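Local coordinates for protein EDTA monooxygenase (EDTA-degrading bacterium BNC1, PDB 5DQP) that is probably a flavin-dependent monooxygenase of the luciferase-like family, using reduced FMN and molecular oxygen in the breakdown of EDTA, at residues A[7-12]-A[380-385]; A[232-237]-A[265-270]. All blocks are in the same frame, centred on the assembly; numbering follows the deposited sequence.

Contact 1: residues A[7-12]-A[380-385]; sequences YLVSWL and GFVINA
W11 and N384 stack beside the C-terminal part of the pairing between strands 7-11 and 380-383. W11 is modelled in two conformers, and the details given here hold for one of them and are less certain for that reason. In it the indole and amide planes are 15° apart, with OD1 of N384 3.1 Å above the indole plane and displaced toward the rim. CG of N384, anti to the backbone N (chi1 -163°), puts the amide carbon against the indole, 3.5 Å from W11 CD2. N384 CB makes a CH-pi contact 3.7 Å from the centroid of the five-membered ring. An alanine here would keep that CB but would probably leave the indole without its amide cover and freer to shift.

The backbones pair in parallel. V9 N donates a hydrogen bond to F381 O at 2.9 Å, and V9 O accepts a nearly straight one from I383 N at 2.7 Å. I383 O then takes W11 N at 2.9 Å, tilted 26° from the carbonyl plane, and shares a water with W11 O and A385 N, which carries the pairing past the last bridge.

Apolar contacts lie on both faces of the sheet: CD2 of L8 is 3.9 Å from CD1 of I383 on one, and CG1 of V9 is 4.2 Å from CG1 of V382 on the other.

This is the seam of a TIM barrel, where first and last strands join. The L8 and I383 face is covered by helix 390-405. V9 and V382 turn to the interior, touching L264, and in this conformer W11 hydrogen-bonds through NE1 to S266 OG and meets F54 edge-to-face.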
loop_
_atom_site.group_PDB
_atom_site.type_symbol
_atom_site.label_atom_id
_atom_site.label_comp_id
_atom_site.label_asym_id
_atom_site.label_seq_id
_atom_site.Cartn_x
_atom_site.Cartn_y
_atom_site.Cartn_z
ATOM N N TYR A 7 -19.854 -11.315 14.184
ATOM C CA TYR A 7 -18.988 -10.446 13.382
ATOM C C TYR A 7 -19.140 -10.778 11.899
ATOM O O TYR A 7 -19.365 -11.930 11.530
ATOM C CB TYR A 7 -17.513 -10.577 13.797
ATOM C CG TYR A 7 -17.293 -10.260 15.259
ATOM C CD1 TYR A 7 -17.138 -8.954 15.688
ATOM C CD2 TYR A 7 -17.286 -11.275 16.216
ATOM C CE1 TYR A 7 -16.973 -8.662 17.040
ATOM C CE2 TYR A 7 -17.128 -10.995 17.555
ATOM C CZ TYR A 7 -16.976 -9.686 17.959
ATOM O OH TYR A 7 -16.806 -9.409 19.288
ATOM N N LEU A 8 -19.020 -9.758 11.048
ATOM C CA LEU A 8 -19.159 -9.924 9.604
ATOM C C LEU A 8 -18.037 -9.212 8.861
ATOM O O LEU A 8 -17.733 -8.048 9.147
ATOM C CB LEU A 8 -20.512 -9.385 9.118
ATOM C CG LEU A 8 -21.764 -10.133 9.559
ATOM C CD1 LEU A 8 -22.966 -9.376 9.055
ATOM C CD2 LEU A 8 -21.779 -11.598 9.029
ATOM N N VAL A 9 -17.451 -9.897 7.889
ATOM C CA VAL A 9 -16.404 -9.339 7.040
ATOM C C VAL A 9 -16.789 -9.580 5.588
ATOM O O VAL A 9 -17.310 -10.649 5.255
ATOM C CB VAL A 9 -15.036 -9.984 7.356
ATOM C CG1 VAL A 9 -13.956 -9.479 6.349
ATOM C CG2 VAL A 9 -14.642 -9.723 8.807
ATOM N N SER A 10 -16.524 -8.606 4.716
ATOM C CA SER A 10 -16.946 -8.691 3.318
ATOM C C SER A 10 -15.736 -8.702 2.391
ATOM O O SER A 10 -14.951 -7.749 2.389
ATOM C CB SER A 10 -17.861 -7.523 2.935
ATOM O OG SER A 10 -17.247 -6.256 3.212
ATOM N N TRP A 11 -15.586 -9.777 1.617
ATOM C CA TRP A 11 -14.608 -9.761 0.540
ATOM C C TRP A 11 -14.870 -8.558 -0.344
ATOM O O TRP A 11 -16.020 -8.209 -0.628
ATOM C CB TRP A 11 -14.685 -11.008 -0.334
ATOM C CG TRP A 11 -14.260 -12.279 0.242
ATOM C CD1 TRP A 11 -14.835 -12.947 1.284
ATOM C CD2 TRP A 11 -13.208 -13.122 -0.249
ATOM N NE1 TRP A 11 -14.187 -14.141 1.495
ATOM C CE2 TRP A 11 -13.185 -14.274 0.567
ATOM C CE3 TRP A 11 -12.279 -13.011 -1.295
ATOM C CZ2 TRP A 11 -12.261 -15.309 0.376
ATOM C CZ3 TRP A 11 -11.366 -14.038 -1.485
ATOM C CH2 TRP A 11 -11.361 -15.172 -0.653
ATOM N N LEU A 12 -13.802 -7.951 -0.822
ATOM C CA LEU A 12 -13.944 -6.776 -1.670
ATOM C C LEU A 12 -13.190 -6.843 -2.994
ATOM O O LEU A 12 -13.237 -5.872 -3.758
ATOM C CB LEU A 12 -13.513 -5.511 -0.903
ATOM C CG LEU A 12 -14.582 -4.407 -0.994
ATOM C CD1 LEU A 12 -15.931 -4.839 -0.379
ATOM C CD2 LEU A 12 -14.100 -3.112 -0.361
ATOM N N GLY A 380 -18.672 -15.491 13.512
ATOM C CA GLY A 380 -19.101 -14.544 12.509
ATOM C C GLY A 380 -18.731 -15.142 11.170
ATOM O O GLY A 380 -18.370 -16.309 11.095
ATOM N N PHE A 381 -18.815 -14.325 10.113
ATOM C CA PHE A 381 -18.661 -14.880 8.774
ATOM C C PHE A 381 -17.955 -13.907 7.848
ATOM O O PHE A 381 -18.030 -12.692 8.023
ATOM C CB PHE A 381 -20.022 -15.281 8.159
ATOM C CG PHE A 381 -20.793 -16.238 9.028
ATOM C CD1 PHE A 381 -21.618 -15.763 10.038
ATOM C CD2 PHE A 381 -20.644 -17.601 8.877
ATOM C CE1 PHE A 381 -22.308 -16.631 10.853
ATOM C CE2 PHE A 381 -21.332 -18.474 9.680
ATOM C CZ PHE A 381 -22.162 -17.974 10.689
ATOM N N VAL A 382 -17.259 -14.472 6.864
ATOM C CA VAL A 382 -16.741 -13.734 5.719
ATOM C C VAL A 382 -17.717 -13.940 4.568
ATOM O O VAL A 382 -17.916 -15.072 4.109
ATOM C CB VAL A 382 -15.326 -14.199 5.321
ATOM C CG1 VAL A 382 -14.652 -13.138 4.441
ATOM C CG2 VAL A 382 -14.438 -14.574 6.561
ATOM N N ILE A 383 -18.307 -12.847 4.107
ATOM C CA ILE A 383 -19.278 -12.828 3.016
ATOM C C ILE A 383 -18.538 -12.568 1.708
ATOM O O ILE A 383 -17.926 -11.507 1.529
ATOM C CB ILE A 383 -20.334 -11.737 3.264
ATOM C CG1 ILE A 383 -20.982 -11.914 4.634
ATOM C CG2 ILE A 383 -21.375 -11.681 2.141
ATOM C CD1 ILE A 383 -21.232 -10.558 5.326
ATOM N N ASN A 384 -18.595 -13.525 0.798
ATOM C CA ASN A 384 -17.869 -13.481 -0.468
ATOM C C ASN A 384 -18.913 -13.252 -1.563
ATOM O O ASN A 384 -19.441 -14.200 -2.141
ATOM C CB ASN A 384 -17.103 -14.786 -0.649
ATOM C CG ASN A 384 -16.008 -14.712 -1.699
ATOM O OD1 ASN A 384 -15.728 -13.649 -2.270
ATOM N ND2 ASN A 384 -15.357 -15.861 -1.949
ATOM N N ALA A 385 -19.197 -11.992 -1.857
ATOM C CA ALA A 385 -20.324 -11.676 -2.740
ATOM C C ALA A 385 -20.043 -12.157 -4.158
ATOM O O ALA A 385 -18.946 -11.919 -4.685
ATOM C CB ALA A 385 -20.619 -10.179 -2.727
HETATM O O HOH W 1 -18.378 -9.609 -0.496
#

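Contact 2: residues A[232-237]-A[265-270]; sequences AFLGSK and PSFVPL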
loop_
_atom_site.group_PDB
_atom_site.type_symbol
_atom_site.label_atom_id
_atom_site.label_comp_id
_atom_site.label_asym_id
_atom_site.label_seq_id
_atom_site.Cartn_x
_atom_site.Cartn_y
_atom_site.Cartn_z
ATOM N N ALA A 232 -12.382 -19.915 7.925
ATOM C CA ALA A 232 -12.653 -21.341 7.886
ATOM C C ALA A 232 -13.548 -21.681 6.706
ATOM O O ALA A 232 -14.248 -20.831 6.141
ATOM C CB ALA A 232 -13.306 -21.842 9.191
ATOM N N PHE A 233 -13.505 -22.953 6.348
ATOM C CA PHE A 233 -14.360 -23.514 5.322
ATOM C C PHE A 233 -15.764 -23.689 5.892
ATOM O O PHE A 233 -15.943 -24.040 7.062
ATOM C CB PHE A 233 -13.778 -24.851 4.856
ATOM C CG PHE A 233 -14.586 -25.542 3.810
ATOM C CD1 PHE A 233 -14.689 -25.009 2.530
ATOM C CD2 PHE A 233 -15.214 -26.753 4.090
ATOM C CE1 PHE A 233 -15.429 -25.660 1.562
ATOM C CE2 PHE A 233 -15.949 -27.406 3.126
ATOM C CZ PHE A 233 -16.062 -26.856 1.861
ATOM N N LEU A 234 -16.769 -23.397 5.075
ATOM C CA LEU A 234 -18.149 -23.595 5.506
ATOM C C LEU A 234 -18.556 -25.019 5.126
ATOM O O LEU A 234 -19.236 -25.268 4.131
ATOM C CB LEU A 234 -19.060 -22.539 4.907
ATOM C CG LEU A 234 -20.508 -22.644 5.411
ATOM C CD1 LEU A 234 -20.666 -21.870 6.683
ATOM C CD2 LEU A 234 -21.521 -22.177 4.354
ATOM N N GLY A 235 -18.088 -25.975 5.934
ATOM C CA GLY A 235 -18.371 -27.379 5.701
ATOM C C GLY A 235 -19.549 -27.744 6.568
ATOM O O GLY A 235 -20.555 -27.018 6.593
ATOM N N SER A 236 -19.434 -28.828 7.325
ATOM C CA SER A 236 -20.558 -29.218 8.159
ATOM C C SER A 236 -20.563 -28.385 9.430
ATOM O O SER A 236 -19.522 -27.934 9.895
ATOM C CB SER A 236 -20.493 -30.701 8.509
ATOM O OG SER A 236 -19.553 -30.930 9.554
ATOM N N LYS A 237 -21.760 -28.151 9.965
ATOM C CA LYS A 237 -21.871 -27.469 11.248
ATOM C C LYS A 237 -21.146 -28.209 12.367
ATOM O O LYS A 237 -20.471 -27.539 13.168
ATOM C CB LYS A 237 -23.348 -27.267 11.596
ATOM C CG LYS A 237 -23.596 -26.405 12.825
ATOM C CD LYS A 237 -24.965 -25.781 12.740
ATOM C CE LYS A 237 -25.775 -25.968 14.009
ATOM N NZ LYS A 237 -26.534 -27.229 13.917
ATOM N N PRO A 265 -16.103 -18.655 9.272
ATOM C CA PRO A 265 -16.275 -19.403 8.022
ATOM C C PRO A 265 -16.645 -18.469 6.881
ATOM O O PRO A 265 -17.339 -17.472 7.070
ATOM C CB PRO A 265 -17.421 -20.377 8.343
ATOM C CG PRO A 265 -17.470 -20.461 9.836
ATOM C CD PRO A 265 -17.130 -19.034 10.261
ATOM N N SER A 266 -16.157 -18.800 5.693
ATOM C CA SER A 266 -16.298 -17.977 4.508
ATOM C C SER A 266 -17.280 -18.663 3.578
ATOM O O SER A 266 -17.242 -19.886 3.430
ATOM C CB SER A 266 -14.935 -17.777 3.814
ATOM O OG SER A 266 -15.034 -16.899 2.699
ATOM N N PHE A 267 -18.158 -17.888 2.952
ATOM C CA PHE A 267 -19.095 -18.508 2.025
ATOM C C PHE A 267 -19.607 -17.479 1.026
ATOM O O PHE A 267 -19.499 -16.261 1.233
ATOM C CB PHE A 267 -20.260 -19.164 2.776
ATOM C CG PHE A 267 -21.262 -18.184 3.301
ATOM C CD1 PHE A 267 -20.976 -17.421 4.400
ATOM C CD2 PHE A 267 -22.482 -18.012 2.677
ATOM C CE1 PHE A 267 -21.885 -16.504 4.873
ATOM C CE2 PHE A 267 -23.398 -17.098 3.167
ATOM C CZ PHE A 267 -23.097 -16.348 4.257
ATOM N N VAL A 268 -20.179 -17.997 -0.059
ATOM C CA VAL A 268 -20.726 -17.193 -1.147
ATOM C C VAL A 268 -22.247 -17.186 -1.009
ATOM O O VAL A 268 -22.870 -18.241 -1.171
ATOM C CB VAL A 268 -20.318 -17.757 -2.510
ATOM C CG1 VAL A 268 -20.882 -16.874 -3.643
ATOM C CG2 VAL A 268 -18.790 -17.920 -2.598
ATOM N N PRO A 269 -22.871 -16.062 -0.721
ATOM C CA PRO A 269 -24.341 -16.047 -0.705
ATOM C C PRO A 269 -24.932 -15.798 -2.090
ATOM O O PRO A 269 -24.490 -14.892 -2.802
ATOM C CB PRO A 269 -24.659 -14.889 0.247
ATOM C CG PRO A 269 -23.527 -13.949 0.039
ATOM C CD PRO A 269 -22.305 -14.775 -0.276
ATOM N N LEU A 270 -25.947 -16.569 -2.470
ATOM C CA LEU A 270 -26.732 -16.329 -3.681
ATOM C C LEU A 270 -28.142 -15.992 -3.213
ATOM O O LEU A 270 -28.984 -16.875 -3.002
ATOM C CB LEU A 270 -26.723 -17.541 -4.604
ATOM C CG LEU A 270 -27.178 -17.246 -6.029
ATOM C CD1 LEU A 270 -26.294 -16.149 -6.632
ATOM C CD2 LEU A 270 -27.088 -18.527 -6.867
HETATM O O HOH W 2 -16.565 -22.318 2.223
#
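The F267 ring is met obliquely by CD2 of L234, neither over a face nor at an edge. That methyl lies at the root of the aromatic side chain, 3.6 Å from F267 CB and 4.1 Å from F267 CG. The two side chains lie side by side and point the same way. F267 CG takes the crowded position between backbone N and carbonyl carbon (chi1 75°), and the F267 side chain packs against I358, L369 and F381. The other methyl of L234, CD1, touches P265 CB at 3.9 Å, the two side chains crossing at about a right angle, with W372 of helix 362-374 against both.

These residues belong to a beta-alpha-beta unit of the barrel, in which strand 229-233 is followed by helix 237-253 and then by the parallel strand 262-271. S236 is the N-cap of that helix, its OG bonded to A239 N.

One direct hydrogen bond joins the segments, from S266 N to A232 O at 2.8 Å, and P265 CA adds a CA-H...O contact to the same oxygen. After F233, segment 232-237 turns in an inverse gamma turn centred on L234, closed by a weak bond from G235 N to F233 O. A water links the segments where the direct pairing stops, accepting from L234 N and donating to S266 O at 2.8 Å.

How the contacts relate
Contacts 1 and 2 illustrate how one curled parallel sheet is assembled from distant parts of a chain. Their centres are about 10 Å apart, and together they give strands that neighbour one another in the sheet, in the order 229-233, 262-271, 380-383, 7-11. Probable hydrogen bonds from V382 N to P265 O and from N384 N to F267 O join them directly. Along the chain contact 2 is nested within contact 1: it pairs strands successive in a beta-alpha-beta unit, whereas contact 1 brings together segments 368 residues apart and closes the barrel. The predicted FMN site at T94 lies nearer contact 1: its side chain is about 7 Å from that of W11 and about 11 Å from that of S266.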